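Local coordinates for protein transmembrane oligosaccharyl transferase (Archaeoglobus fulgidus, PDB 3WAJ) that belongs to the STT3 family of archaeal oligosaccharyl transferases, pairing a GT-C clan helical transmembrane part that carries a zinc ion with soluble C-terminal domains, at residues Asn57-Phe62 and Leu89-Gly94; Gly83-Tyr88 and Ile208-Leu213; Gly638-Tyr643 and Ser662-Leu667. All blocks are in the same frame, centred on the assembly; numbering follows the deposited sequence.

How the contacts relate
From the N terminus, contact 1 comes first: it folds the C-terminal end of helix 47-60 back onto helix 84-96, closing a loop of 26 residues that includes the short strands 68-69 and 78-79. Contact 2 opens inside that loop, at the start of helix 84-96, and closes about 120 residues later on helix 199-214. The two therefore cross along the chain, share helix 84-96 and touch, with Thr58 against Val87 and Phe62 against Tyr88; both lie in the N-terminal STT3 part. Contact 3 follows in series, a local strand pair bridging 18 residues, its centre about 54 Å from that of contact 1 and on the opposite side of the chain's centre.

Contact 1: Asn57-Phe62 and Leu89-Gly94; sequences NTIHNF and LGSIAG
Thr58, Ile59 and Phe62 converge on Ser91, packing the last turn of helix 47-60 and the residues just after it against helix 84-96 in the N-terminal STT3 part of the protein. No hydrogen bond links the two segments. Ile59 lies over the helix backbone: CG1 sits 3.6 Å from Ser91 CA. Its terminal CD1 then reaches to 4.1 Å from Gly94 CA, one turn further on, where no side chain stands in its way. Phe62 approaches with the far part of its ring, CG anti to the backbone N (chi1 -155°). Its CE2 is 3.8 Å from Ser91 CB, while CZ comes to 4.2 Å from Ile92 CG1. Ser91 CB thus touches two side chains, since Ile59 CG1 also lies 3.8 Å from it. The opposing hydroxyls look to their own helices. Ser91 OG, beside its backbone N (chi1 -58°), bonds to Val87 O, and Thr58 OG1 bonds to Leu54 O, which satisfies both. Across the contact Thr58 turns carbon atoms to Ser91, with CB and the methyl CG2 each 3.3 Å from Ser91 OG.

Contact 2: Gly83-Tyr88 and Ile208-Leu213; sequences GPFLVY and IGLYVL
Phe85 and Leu213 are joined by the one hydrogen bond between these segments, running from Phe85 N to Leu213 O at 2.9 Å. The bond is nearly straight at the hydrogen (167°), yet the donor stands above the carbonyl plane, 49° out of it. Phe85 belongs to the first turn of helix 84-96, where amides have no carbonyl one turn earlier to bind, and a carbonyl close to the end of helix 199-214 meets this one. The positive end of the helix dipole would probably favour an oxygen here.

A weaker CA-H...O contact and plain packing crowd the same oxygen. Gly83, at the N-cap position, directs the CA-H...O contact to it, with CA 3.3 Å from Leu213 O. Pro84 N lies 3.2 Å from Leu213 O but has no hydrogen to share, and the proline CD also packs on that oxygen.

Apolar contacts fill in beside the bond. The Pro84 ring and the Leu213 side chain cross at about a right angle, with Pro84 CG 3.9 Å from Leu213 CD2. Phe85 CB faces Leu213 CB at 4.3 Å, and the ring, carried on a CG anti to the backbone N, comes obliquely to Leu210, CD2 to CD2 at 4.3 Å.

The short helical segments are almost perpendicular (83°), their axes 9.0 Å apart at the closest. Around them, Trp165 and Trp169 of helix 163-181 meet the Phe85 ring edge-to-face, Leu213 leans on Ile260 of helix 243-261, and Val87 packs against helix 47-60.

Contact 3: Gly638-Tyr643 and Ser662-Leu667; sequences GGYFYY and SIIIPL
Tyr640 crosses Ile664 obliquely, and its side chain touches the partner segment from CB outward. CB lies 3.7 Å from Ile664 CG2. With CG beside the backbone N (chi1 -60°), it stays close to that same methyl. Further along the ring, CD2 meets two carbonyl oxygens: Leu667 O at 3.5 Å, approached obliquely, and Ile665 O at 3.6 Å, which lies at the ring edge near its plane. CE2 then passes 3.9 Å from Leu667 C, and the side chain also packs on Arg668.

Both oxygens are held in turn by a water that accepts from Phe641 N and donates to Ile665 O and Leu667 O, filling in where direct strand pairing gives way. Pro666 centres an inverse gamma turn at this point. On the N-terminal side of this turn the segment pairs antiparallel with 640-643, the middle strand of a three-stranded sheet between 649-652 and 663-664. Tyr643 and Ile663 form a hydrogen-bonded pair: Tyr643 N reaches Ile663 O at 2.8 Å, and Ile663 N returns to Tyr643 O at 2.9 Å. Tyr642 and Ile664 make the neighbouring non-hydrogen-bonded pair, Tyr642 CB lying 4.0 Å from Ile664 CG1. Helix 717-732 covers the face bearing Tyr643 and Ile663, touching Ile665 as well. Ile665 N donates to Phe641 O at 2.9 Å, and Ile665 CD1 packs against Phe641 CB.

Contact 1: Asn57-Phe62 and Leu89-Gly94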
ATOM      1  N   ASN A  57       2.846 -15.064 -13.081  1.00 44.86           N
ATOM      2  CA  ASN A  57       1.838 -16.098 -13.251  1.00 42.42           C
ATOM      3  C   ASN A  57       1.151 -15.992 -14.622  1.00 47.83           C
ATOM      4  O   ASN A  57       0.858 -16.997 -15.269  1.00 53.00           O
ATOM      5  CB  ASN A  57       0.805 -16.013 -12.121  1.00 35.52           C
ATOM      6  CG  ASN A  57      -0.268 -17.050 -12.249  1.00 39.08           C
ATOM      7  OD1 ASN A  57      -1.093 -16.982 -13.159  1.00 44.36           O
ATOM      8  ND2 ASN A  57      -0.274 -18.023 -11.337  1.00 38.64           N
ATOM      9  N   THR A  58       0.894 -14.767 -15.056  1.00 43.62           N
ATOM     10  CA  THR A  58       0.254 -14.535 -16.340  1.00 43.83           C
ATOM     11  C   THR A  58       1.183 -14.921 -17.488  1.00 47.45           C
ATOM     12  O   THR A  58       0.743 -15.501 -18.480  1.00 43.65           O
ATOM     13  CB  THR A  58      -0.142 -13.077 -16.488  1.00 41.36           C
ATOM     14  OG1 THR A  58      -0.977 -12.702 -15.382  1.00 39.90           O
ATOM     15  CG2 THR A  58      -0.885 -12.861 -17.806  1.00 36.35           C
ATOM     16  N   ILE A  59       2.469 -14.597 -17.353  1.00 44.60           N
ATOM     17  CA  ILE A  59       3.422 -14.970 -18.382  1.00 49.80           C
ATOM     18  C   ILE A  59       3.372 -16.486 -18.566  1.00 54.06           C
ATOM     19  O   ILE A  59       3.217 -16.977 -19.682  1.00 53.26           O
ATOM     20  CB  ILE A  59       4.856 -14.503 -18.070  1.00 45.80           C
ATOM     21  CG1 ILE A  59       5.011 -12.988 -18.312  1.00 44.12           C
ATOM     22  CG2 ILE A  59       5.844 -15.251 -18.942  1.00 41.15           C
ATOM     23  CD1 ILE A  59       6.422 -12.424 -17.939  1.00 44.51           C
ATOM     24  N   HIS A  60       3.455 -17.214 -17.456  1.00 53.19           N
ATOM     25  CA  HIS A  60       3.407 -18.670 -17.481  1.00 46.04           C
ATOM     26  C   HIS A  60       2.149 -19.232 -18.154  1.00 50.02           C
ATOM     27  O   HIS A  60       2.230 -20.212 -18.892  1.00 48.69           O
ATOM     28  CB  HIS A  60       3.518 -19.225 -16.068  1.00 42.10           C
ATOM     29  CG  HIS A  60       3.620 -20.718 -16.019  1.00 46.62           C
ATOM     30  ND1 HIS A  60       4.816 -21.387 -16.157  1.00 48.62           N
ATOM     31  CD2 HIS A  60       2.670 -21.669 -15.851  1.00 46.23           C
ATOM     32  CE1 HIS A  60       4.601 -22.688 -16.066  1.00 51.84           C
ATOM     33  NE2 HIS A  60       3.307 -22.886 -15.886  1.00 49.67           N
ATOM     34  N   ASN A  61       0.995 -18.625 -17.885  1.00 46.15           N
ATOM     35  CA  ASN A  61      -0.280 -19.113 -18.404  1.00 41.63           C
ATOM     36  C   ASN A  61      -0.790 -18.300 -19.614  1.00 47.03           C
ATOM     37  O   ASN A  61      -1.997 -18.258 -19.899  1.00 51.26           O
ATOM     38  CB  ASN A  61      -1.337 -19.109 -17.294  1.00 42.72           C
ATOM     39  CG  ASN A  61      -0.937 -19.953 -16.101  1.00 48.98           C
ATOM     40  OD1 ASN A  61      -0.865 -21.185 -16.194  1.00 51.58           O
ATOM     41  ND2 ASN A  61      -0.700 -19.298 -14.960  1.00 47.19           N
ATOM     42  N   PHE A  62       0.135 -17.664 -20.326  1.00 44.18           N
ATOM     43  CA  PHE A  62      -0.216 -16.698 -21.361  1.00 48.11           C
ATOM     44  C   PHE A  62      -1.082 -17.292 -22.493  1.00 56.51           C
ATOM     45  O   PHE A  62      -0.807 -18.388 -23.003  1.00 54.17           O
ATOM     46  CB  PHE A  62       1.055 -16.029 -21.921  1.00 48.54           C
ATOM     47  CG  PHE A  62       0.804 -14.669 -22.515  1.00 59.04           C
ATOM     48  CD1 PHE A  62       0.665 -14.507 -23.890  1.00 61.21           C
ATOM     49  CD2 PHE A  62       0.679 -13.551 -21.696  1.00 60.55           C
ATOM     50  CE1 PHE A  62       0.424 -13.253 -24.436  1.00 61.84           C
ATOM     51  CE2 PHE A  62       0.436 -12.287 -22.238  1.00 59.86           C
ATOM     52  CZ  PHE A  62       0.307 -12.142 -23.607  1.00 61.11           C
ATOM     53  N   LEU A  89       0.330  -5.533 -19.990  1.00 37.61           N
ATOM     54  CA  LEU A  89       1.492  -4.697 -20.357  1.00 40.54           C
ATOM     55  C   LEU A  89       2.804  -5.293 -19.840  1.00 45.67           C
ATOM     56  O   LEU A  89       3.775  -5.435 -20.597  1.00 51.61           O
ATOM     57  CB  LEU A  89       1.346  -3.250 -19.868  1.00 43.50           C
ATOM     58  CG  LEU A  89       2.523  -2.322 -20.226  1.00 43.93           C
ATOM     59  CD1 LEU A  89       2.816  -2.354 -21.733  1.00 42.79           C
ATOM     60  CD2 LEU A  89       2.265  -0.885 -19.785  1.00 34.71           C
ATOM     61  N   GLY A  90       2.816  -5.683 -18.562  1.00 40.07           N
ATOM     62  CA  GLY A  90       4.003  -6.275 -17.955  1.00 38.37           C
ATOM     63  C   GLY A  90       4.348  -7.687 -18.425  1.00 43.71           C
ATOM     64  O   GLY A  90       5.532  -8.048 -18.553  1.00 44.28           O
ATOM     65  N   SER A  91       3.324  -8.504 -18.658  1.00 39.93           N
ATOM     66  CA  SER A  91       3.532  -9.807 -19.278  1.00 42.36           C
ATOM     67  C   SER A  91       4.123  -9.640 -20.681  1.00 48.12           C
ATOM     68  O   SER A  91       5.090 -10.325 -21.044  1.00 45.23           O
ATOM     69  CB  SER A  91       2.222 -10.578 -19.352  1.00 39.44           C
ATOM     70  OG  SER A  91       1.667 -10.749 -18.065  1.00 39.32           O
ATOM     71  N   ILE A  92       3.547  -8.726 -21.464  1.00 43.13           N
ATOM     72  CA  ILE A  92       4.002  -8.528 -22.837  1.00 48.09           C
ATOM     73  C   ILE A  92       5.444  -8.033 -22.846  1.00 50.15           C
ATOM     74  O   ILE A  92       6.283  -8.554 -23.589  1.00 54.19           O
ATOM     75  CB  ILE A  92       3.089  -7.567 -23.624  1.00 49.44           C
ATOM     76  CG1 ILE A  92       1.736  -8.212 -23.871  1.00 53.70           C
ATOM     77  CG2 ILE A  92       3.687  -7.248 -24.953  1.00 45.06           C
ATOM     78  CD1 ILE A  92       0.759  -7.285 -24.563  1.00 59.19           C
ATOM     79  N   ALA A  93       5.732  -7.045 -22.001  1.00 45.34           N
ATOM     80  CA  ALA A  93       7.099  -6.556 -21.842  1.00 45.47           C
ATOM     81  C   ALA A  93       8.045  -7.706 -21.520  1.00 46.94           C
ATOM     82  O   ALA A  93       9.150  -7.793 -22.070  1.00 52.06           O
ATOM     83  CB  ALA A  93       7.159  -5.504 -20.768  1.00 41.77           C
ATOM     84  N   GLY A  94       7.604  -8.591 -20.632  1.00 44.28           N
ATOM     85  CA  GLY A  94       8.451  -9.676 -20.160  1.00 49.19           C
ATOM     86  C   GLY A  94       8.790 -10.671 -21.250  1.00 50.99           C
ATOM     87  O   GLY A  94       9.950 -11.038 -21.437  1.00 53.79           O
TER

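Contact 2: Gly83-Tyr88 and Ile208-Leu213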
ATOM      1  N   GLY A  83      -5.970  -4.594 -12.282  1.00 46.62           N
ATOM      2  CA  GLY A  83      -6.514  -4.662 -13.625  1.00 40.25           C
ATOM      3  C   GLY A  83      -5.662  -5.363 -14.667  1.00 41.17           C
ATOM      4  O   GLY A  83      -4.440  -5.479 -14.519  1.00 41.36           O
ATOM      5  N   PRO A  84      -6.314  -5.826 -15.749  1.00 43.19           N
ATOM      6  CA  PRO A  84      -5.581  -6.487 -16.829  1.00 40.50           C
ATOM      7  C   PRO A  84      -4.649  -5.565 -17.603  1.00 40.03           C
ATOM      8  O   PRO A  84      -3.680  -6.087 -18.154  1.00 44.08           O
ATOM      9  CB  PRO A  84      -6.692  -7.029 -17.744  1.00 46.28           C
ATOM     10  CG  PRO A  84      -7.945  -6.256 -17.368  1.00 40.75           C
ATOM     11  CD  PRO A  84      -7.779  -5.929 -15.914  1.00 40.78           C
ATOM     12  N   PHE A  85      -4.894  -4.256 -17.657  1.00 37.45           N
ATOM     13  CA  PHE A  85      -3.989  -3.414 -18.444  1.00 39.43           C
ATOM     14  C   PHE A  85      -2.518  -3.604 -18.066  1.00 40.75           C
ATOM     15  O   PHE A  85      -1.670  -3.918 -18.913  1.00 44.58           O
ATOM     16  CB  PHE A  85      -4.327  -1.920 -18.387  1.00 40.40           C
ATOM     17  CG  PHE A  85      -3.263  -1.068 -19.037  1.00 41.91           C
ATOM     18  CD1 PHE A  85      -2.355  -0.358 -18.268  1.00 33.18           C
ATOM     19  CD2 PHE A  85      -3.128  -1.040 -20.425  1.00 40.65           C
ATOM     20  CE1 PHE A  85      -1.340   0.393 -18.865  1.00 39.20           C
ATOM     21  CE2 PHE A  85      -2.120  -0.280 -21.038  1.00 39.85           C
ATOM     22  CZ  PHE A  85      -1.222   0.439 -20.256  1.00 40.31           C
ATOM     23  N   LEU A  86      -2.209  -3.405 -16.787  1.00 41.40           N
ATOM     24  CA  LEU A  86      -0.816  -3.458 -16.338  1.00 35.23           C
ATOM     25  C   LEU A  86      -0.344  -4.898 -16.278  1.00 34.95           C
ATOM     26  O   LEU A  86       0.814  -5.172 -16.578  1.00 36.21           O
ATOM     27  CB  LEU A  86      -0.650  -2.802 -14.966  1.00 41.64           C
ATOM     28  CG  LEU A  86       0.576  -1.925 -14.678  1.00 42.96           C
ATOM     29  CD1 LEU A  86       0.920  -1.931 -13.174  1.00 24.58           C
ATOM     30  CD2 LEU A  86       1.785  -2.288 -15.527  1.00 42.67           C
ATOM     31  N   VAL A  87      -1.222  -5.822 -15.884  1.00 36.81           N
ATOM     32  CA  VAL A  87      -0.816  -7.223 -15.889  1.00 37.86           C
ATOM     33  C   VAL A  87      -0.368  -7.620 -17.303  1.00 39.11           C
ATOM     34  O   VAL A  87       0.722  -8.133 -17.475  1.00 40.97           O
ATOM     35  CB  VAL A  87      -1.902  -8.190 -15.355  1.00 32.69           C
ATOM     36  CG1 VAL A  87      -1.370  -9.632 -15.407  1.00 25.72           C
ATOM     37  CG2 VAL A  87      -2.271  -7.845 -13.919  1.00 29.30           C
ATOM     38  N   TYR A  88      -1.185  -7.348 -18.317  1.00 38.87           N
ATOM     39  CA  TYR A  88      -0.794  -7.691 -19.674  1.00 36.31           C
ATOM     40  C   TYR A  88       0.371  -6.856 -20.167  1.00 37.41           C
ATOM     41  O   TYR A  88       1.322  -7.425 -20.690  1.00 46.49           O
ATOM     42  CB  TYR A  88      -1.992  -7.691 -20.643  1.00 41.90           C
ATOM     43  CG  TYR A  88      -2.884  -8.894 -20.433  1.00 46.04           C
ATOM     44  CD1 TYR A  88      -2.527 -10.139 -20.930  1.00 50.30           C
ATOM     45  CD2 TYR A  88      -4.048  -8.800 -19.691  1.00 41.44           C
ATOM     46  CE1 TYR A  88      -3.332 -11.256 -20.717  1.00 47.81           C
ATOM     47  CE2 TYR A  88      -4.856  -9.900 -19.476  1.00 43.14           C
ATOM     48  CZ  TYR A  88      -4.495 -11.126 -19.993  1.00 45.96           C
ATOM     49  OH  TYR A  88      -5.305 -12.223 -19.774  1.00 48.03           O
ATOM     50  N   ILE A 208     -10.954   5.161 -22.801  1.00 38.85           N
ATOM     51  CA  ILE A 208     -11.826   4.879 -21.662  1.00 41.62           C
ATOM     52  C   ILE A 208     -11.706   3.414 -21.251  1.00 46.20           C
ATOM     53  O   ILE A 208     -11.403   3.105 -20.090  1.00 45.30           O
ATOM     54  CB  ILE A 208     -13.289   5.235 -21.932  1.00 45.14           C
ATOM     55  CG1 ILE A 208     -13.444   6.758 -21.986  1.00 42.79           C
ATOM     56  CG2 ILE A 208     -14.197   4.641 -20.838  1.00 42.59           C
ATOM     57  CD1 ILE A 208     -14.825   7.217 -22.348  1.00 41.94           C
ATOM     58  N   GLY A 209     -11.920   2.521 -22.217  1.00 47.78           N
ATOM     59  CA  GLY A 209     -11.713   1.097 -22.019  1.00 42.99           C
ATOM     60  C   GLY A 209     -10.423   0.801 -21.277  1.00 43.18           C
ATOM     61  O   GLY A 209     -10.432   0.037 -20.297  1.00 42.89           O
ATOM     62  N   LEU A 210      -9.324   1.414 -21.716  1.00 44.04           N
ATOM     63  CA  LEU A 210      -8.020   1.141 -21.104  1.00 44.87           C
ATOM     64  C   LEU A 210      -7.977   1.683 -19.683  1.00 40.39           C
ATOM     65  O   LEU A 210      -7.388   1.064 -18.788  1.00 36.87           O
ATOM     66  CB  LEU A 210      -6.881   1.695 -21.954  1.00 44.61           C
ATOM     67  CG  LEU A 210      -6.717   0.948 -23.274  1.00 45.96           C
ATOM     68  CD1 LEU A 210      -5.544   1.469 -24.080  1.00 47.97           C
ATOM     69  CD2 LEU A 210      -6.563  -0.538 -23.018  1.00 43.78           C
ATOM     70  N   TYR A 211      -8.640   2.818 -19.470  1.00 35.45           N
ATOM     71  CA  TYR A 211      -8.775   3.386 -18.123  1.00 34.43           C
ATOM     72  C   TYR A 211      -9.427   2.389 -17.141  1.00 39.02           C
ATOM     73  O   TYR A 211      -8.853   2.065 -16.100  1.00 41.62           O
ATOM     74  CB  TYR A 211      -9.533   4.723 -18.185  1.00 36.37           C
ATOM     75  CG  TYR A 211      -9.679   5.425 -16.857  1.00 38.55           C
ATOM     76  CD1 TYR A 211      -8.638   5.449 -15.944  1.00 39.90           C
ATOM     77  CD2 TYR A 211     -10.853   6.072 -16.520  1.00 39.21           C
ATOM     78  CE1 TYR A 211      -8.769   6.087 -14.725  1.00 41.69           C
ATOM     79  CE2 TYR A 211     -10.992   6.717 -15.299  1.00 39.31           C
ATOM     80  CZ  TYR A 211      -9.946   6.719 -14.409  1.00 39.25           C
ATOM     81  OH  TYR A 211     -10.071   7.351 -13.193  1.00 42.68           O
ATOM     82  N   VAL A 212     -10.611   1.883 -17.476  1.00 42.30           N
ATOM     83  CA  VAL A 212     -11.277   0.891 -16.622  1.00 37.90           C
ATOM     84  C   VAL A 212     -10.446  -0.389 -16.518  1.00 36.68           C
ATOM     85  O   VAL A 212     -10.459  -1.066 -15.497  1.00 38.48           O
ATOM     86  CB  VAL A 212     -12.708   0.551 -17.137  1.00 36.61           C
ATOM     87  CG1 VAL A 212     -13.465  -0.309 -16.124  1.00 32.80           C
ATOM     88  CG2 VAL A 212     -13.505   1.820 -17.446  1.00 27.50           C
ATOM     89  N   LEU A 213      -9.708  -0.723 -17.572  1.00 38.68           N
ATOM     90  CA  LEU A 213      -8.899  -1.948 -17.542  1.00 40.50           C
ATOM     91  C   LEU A 213      -7.630  -1.757 -16.696  1.00 42.47           C
ATOM     92  O   LEU A 213      -6.974  -2.729 -16.318  1.00 38.33           O
ATOM     93  CB  LEU A 213      -8.582  -2.454 -18.958  1.00 47.02           C
ATOM     94  CG  LEU A 213      -9.763  -2.962 -19.794  1.00 49.50           C
ATOM     95  CD1 LEU A 213      -9.311  -3.659 -21.088  1.00 45.41           C
ATOM     96  CD2 LEU A 213     -10.638  -3.893 -18.969  1.00 45.85           C
TER

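Contact 3: Gly638-Tyr643 and Ser662-Leu667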
ATOM      1  N   GLY A 638       1.944   3.554  28.665  1.00 37.84           N
ATOM      2  CA  GLY A 638       2.064   4.231  29.949  1.00 25.15           C
ATOM      3  C   GLY A 638       2.552   5.645  29.724  1.00 34.44           C
ATOM      4  O   GLY A 638       1.960   6.381  28.915  1.00 35.38           O
ATOM      5  N   GLY A 639       3.637   6.030  30.404  1.00 35.53           N
ATOM      6  CA  GLY A 639       4.142   7.390  30.291  1.00 30.85           C
ATOM      7  C   GLY A 639       5.487   7.567  29.596  1.00 38.75           C
ATOM      8  O   GLY A 639       5.703   7.110  28.466  1.00 40.79           O
ATOM      9  N   TYR A 640       6.397   8.262  30.276  1.00 37.56           N
ATOM     10  CA  TYR A 640       7.625   8.724  29.651  1.00 32.93           C
ATOM     11  C   TYR A 640       8.756   8.713  30.628  1.00 37.07           C
ATOM     12  O   TYR A 640       8.548   8.891  31.846  1.00 41.73           O
ATOM     13  CB  TYR A 640       7.454  10.171  29.154  1.00 24.56           C
ATOM     14  CG  TYR A 640       6.354  10.322  28.142  1.00 38.72           C
ATOM     15  CD1 TYR A 640       5.050  10.627  28.546  1.00 41.05           C
ATOM     16  CD2 TYR A 640       6.601  10.132  26.789  1.00 33.22           C
ATOM     17  CE1 TYR A 640       4.027  10.756  27.630  1.00 39.38           C
ATOM     18  CE2 TYR A 640       5.582  10.261  25.854  1.00 39.83           C
ATOM     19  CZ  TYR A 640       4.293  10.576  26.280  1.00 47.05           C
ATOM     20  OH  TYR A 640       3.260  10.698  25.369  1.00 47.65           O
ATOM     21  N   PHE A 641       9.957   8.529  30.087  1.00 31.32           N
ATOM     22  CA  PHE A 641      11.183   8.803  30.832  1.00 33.00           C
ATOM     23  C   PHE A 641      11.529  10.273  30.640  1.00 33.84           C
ATOM     24  O   PHE A 641      11.286  10.838  29.569  1.00 36.12           O
ATOM     25  CB  PHE A 641      12.338   7.949  30.298  1.00 28.24           C
ATOM     26  CG  PHE A 641      12.279   6.508  30.728  1.00 34.29           C
ATOM     27  CD1 PHE A 641      12.278   6.179  32.082  1.00 33.30           C
ATOM     28  CD2 PHE A 641      12.245   5.482  29.784  1.00 34.58           C
ATOM     29  CE1 PHE A 641      12.226   4.862  32.497  1.00 33.39           C
ATOM     30  CE2 PHE A 641      12.188   4.159  30.185  1.00 35.94           C
ATOM     31  CZ  PHE A 641      12.184   3.846  31.547  1.00 40.63           C
ATOM     32  N   TYR A 642      12.110  10.885  31.661  1.00 31.09           N
ATOM     33  CA  TYR A 642      12.502  12.293  31.579  1.00 36.48           C
ATOM     34  C   TYR A 642      13.623  12.654  32.572  1.00 37.21           C
ATOM     35  O   TYR A 642      13.825  11.957  33.577  1.00 34.84           O
ATOM     36  CB  TYR A 642      11.290  13.174  31.887  1.00 30.09           C
ATOM     37  CG  TYR A 642      10.883  13.083  33.341  1.00 29.97           C
ATOM     38  CD1 TYR A 642      10.022  12.086  33.774  1.00 29.58           C
ATOM     39  CD2 TYR A 642      11.391  13.972  34.289  1.00 31.58           C
ATOM     40  CE1 TYR A 642       9.661  11.979  35.101  1.00 30.40           C
ATOM     41  CE2 TYR A 642      11.028  13.883  35.620  1.00 30.94           C
ATOM     42  CZ  TYR A 642      10.161  12.885  36.019  1.00 35.30           C
ATOM     43  OH  TYR A 642       9.793  12.787  37.343  1.00 36.63           O
ATOM     44  N   TYR A 643      14.309  13.764  32.303  1.00 34.58           N
ATOM     45  CA  TYR A 643      15.174  14.413  33.292  1.00 36.96           C
ATOM     46  C   TYR A 643      14.537  15.703  33.808  1.00 42.26           C
ATOM     47  O   TYR A 643      14.105  16.560  33.024  1.00 36.29           O
ATOM     48  CB  TYR A 643      16.539  14.727  32.700  1.00 36.99           C
ATOM     49  CG  TYR A 643      17.250  13.491  32.255  1.00 35.64           C
ATOM     50  CD1 TYR A 643      18.155  12.840  33.091  1.00 30.71           C
ATOM     51  CD2 TYR A 643      16.990  12.945  31.009  1.00 32.74           C
ATOM     52  CE1 TYR A 643      18.810  11.680  32.670  1.00 34.15           C
ATOM     53  CE2 TYR A 643      17.618  11.795  30.591  1.00 36.54           C
ATOM     54  CZ  TYR A 643      18.528  11.171  31.416  1.00 38.29           C
ATOM     55  OH  TYR A 643      19.122  10.028  30.959  1.00 40.35           O
ATOM     56  N   SER A 662      11.149  20.106  32.123  1.00 44.60           N
ATOM     57  CA  SER A 662      11.914  18.875  32.114  1.00 39.19           C
ATOM     58  C   SER A 662      12.368  18.598  30.696  1.00 37.45           C
ATOM     59  O   SER A 662      11.805  19.118  29.749  1.00 38.29           O
ATOM     60  CB  SER A 662      11.045  17.708  32.581  1.00 38.53           C
ATOM     61  OG  SER A 662      10.929  17.694  33.982  1.00 39.71           O
ATOM     62  N   ILE A 663      13.381  17.773  30.520  1.00 41.46           N
ATOM     63  CA  ILE A 663      13.560  17.235  29.185  1.00 46.56           C
ATOM     64  C   ILE A 663      12.959  15.815  29.144  1.00 43.17           C
ATOM     65  O   ILE A 663      13.309  14.940  29.935  1.00 43.12           O
ATOM     66  CB  ILE A 663      15.013  17.442  28.603  1.00 50.23           C
ATOM     67  CG1 ILE A 663      15.616  16.146  28.096  1.00 47.51           C
ATOM     68  CG2 ILE A 663      15.924  18.209  29.552  1.00 50.01           C
ATOM     69  CD1 ILE A 663      15.238  15.889  26.672  1.00 49.01           C
ATOM     70  N   ILE A 664      11.984  15.635  28.261  1.00 41.62           N
ATOM     71  CA  ILE A 664      11.203  14.402  28.186  1.00 37.84           C
ATOM     72  C   ILE A 664      11.587  13.614  26.939  1.00 39.66           C
ATOM     73  O   ILE A 664      11.584  14.156  25.829  1.00 41.88           O
ATOM     74  CB  ILE A 664       9.682  14.716  28.106  1.00 38.94           C
ATOM     75  CG1 ILE A 664       9.226  15.531  29.322  1.00 39.46           C
ATOM     76  CG2 ILE A 664       8.861  13.431  27.966  1.00 30.82           C
ATOM     77  CD1 ILE A 664       7.867  16.194  29.149  1.00 37.40           C
ATOM     78  N   ILE A 665      11.912  12.336  27.109  1.00 36.67           N
ATOM     79  CA  ILE A 665      12.185  11.505  25.947  1.00 37.13           C
ATOM     80  C   ILE A 665      10.853  11.212  25.261  1.00 36.08           C
ATOM     81  O   ILE A 665      10.011  10.488  25.806  1.00 40.20           O
ATOM     82  CB  ILE A 665      12.924  10.206  26.309  1.00 36.07           C
ATOM     83  CG1 ILE A 665      14.336  10.522  26.799  1.00 38.67           C
ATOM     84  CG2 ILE A 665      12.975   9.252  25.103  1.00 29.08           C
ATOM     85  CD1 ILE A 665      14.971   9.401  27.607  1.00 43.59           C
ATOM     86  N   PRO A 666      10.664  11.767  24.046  1.00 38.93           N
ATOM     87  CA  PRO A 666       9.385  11.694  23.322  1.00 44.93           C
ATOM     88  C   PRO A 666       9.195  10.301  22.745  1.00 44.79           C
ATOM     89  O   PRO A 666       9.157  10.101  21.523  1.00 47.58           O
ATOM     90  CB  PRO A 666       9.560  12.723  22.194  1.00 38.02           C
ATOM     91  CG  PRO A 666      11.036  12.646  21.889  1.00 38.04           C
ATOM     92  CD  PRO A 666      11.716  12.408  23.229  1.00 39.10           C
ATOM     93  N   LEU A 667       9.118   9.337  23.652  1.00 41.81           N
ATOM     94  CA  LEU A 667       8.821   7.957  23.320  1.00 38.88           C
ATOM     95  C   LEU A 667       7.901   7.460  24.417  1.00 35.07           C
ATOM     96  O   LEU A 667       8.300   7.363  25.572  1.00 38.75           O
ATOM     97  CB  LEU A 667      10.095   7.098  23.270  1.00 36.39           C
ATOM     98  CG  LEU A 667       9.817   5.602  23.086  1.00 34.49           C
ATOM     99  CD1 LEU A 667       9.294   5.343  21.663  1.00 32.47           C
ATOM    100  CD2 LEU A 667      11.046   4.738  23.398  1.00 32.72           C
TER
HETATM  101  O   HOH W   1      10.126   8.215  27.464  1.00 38.48           O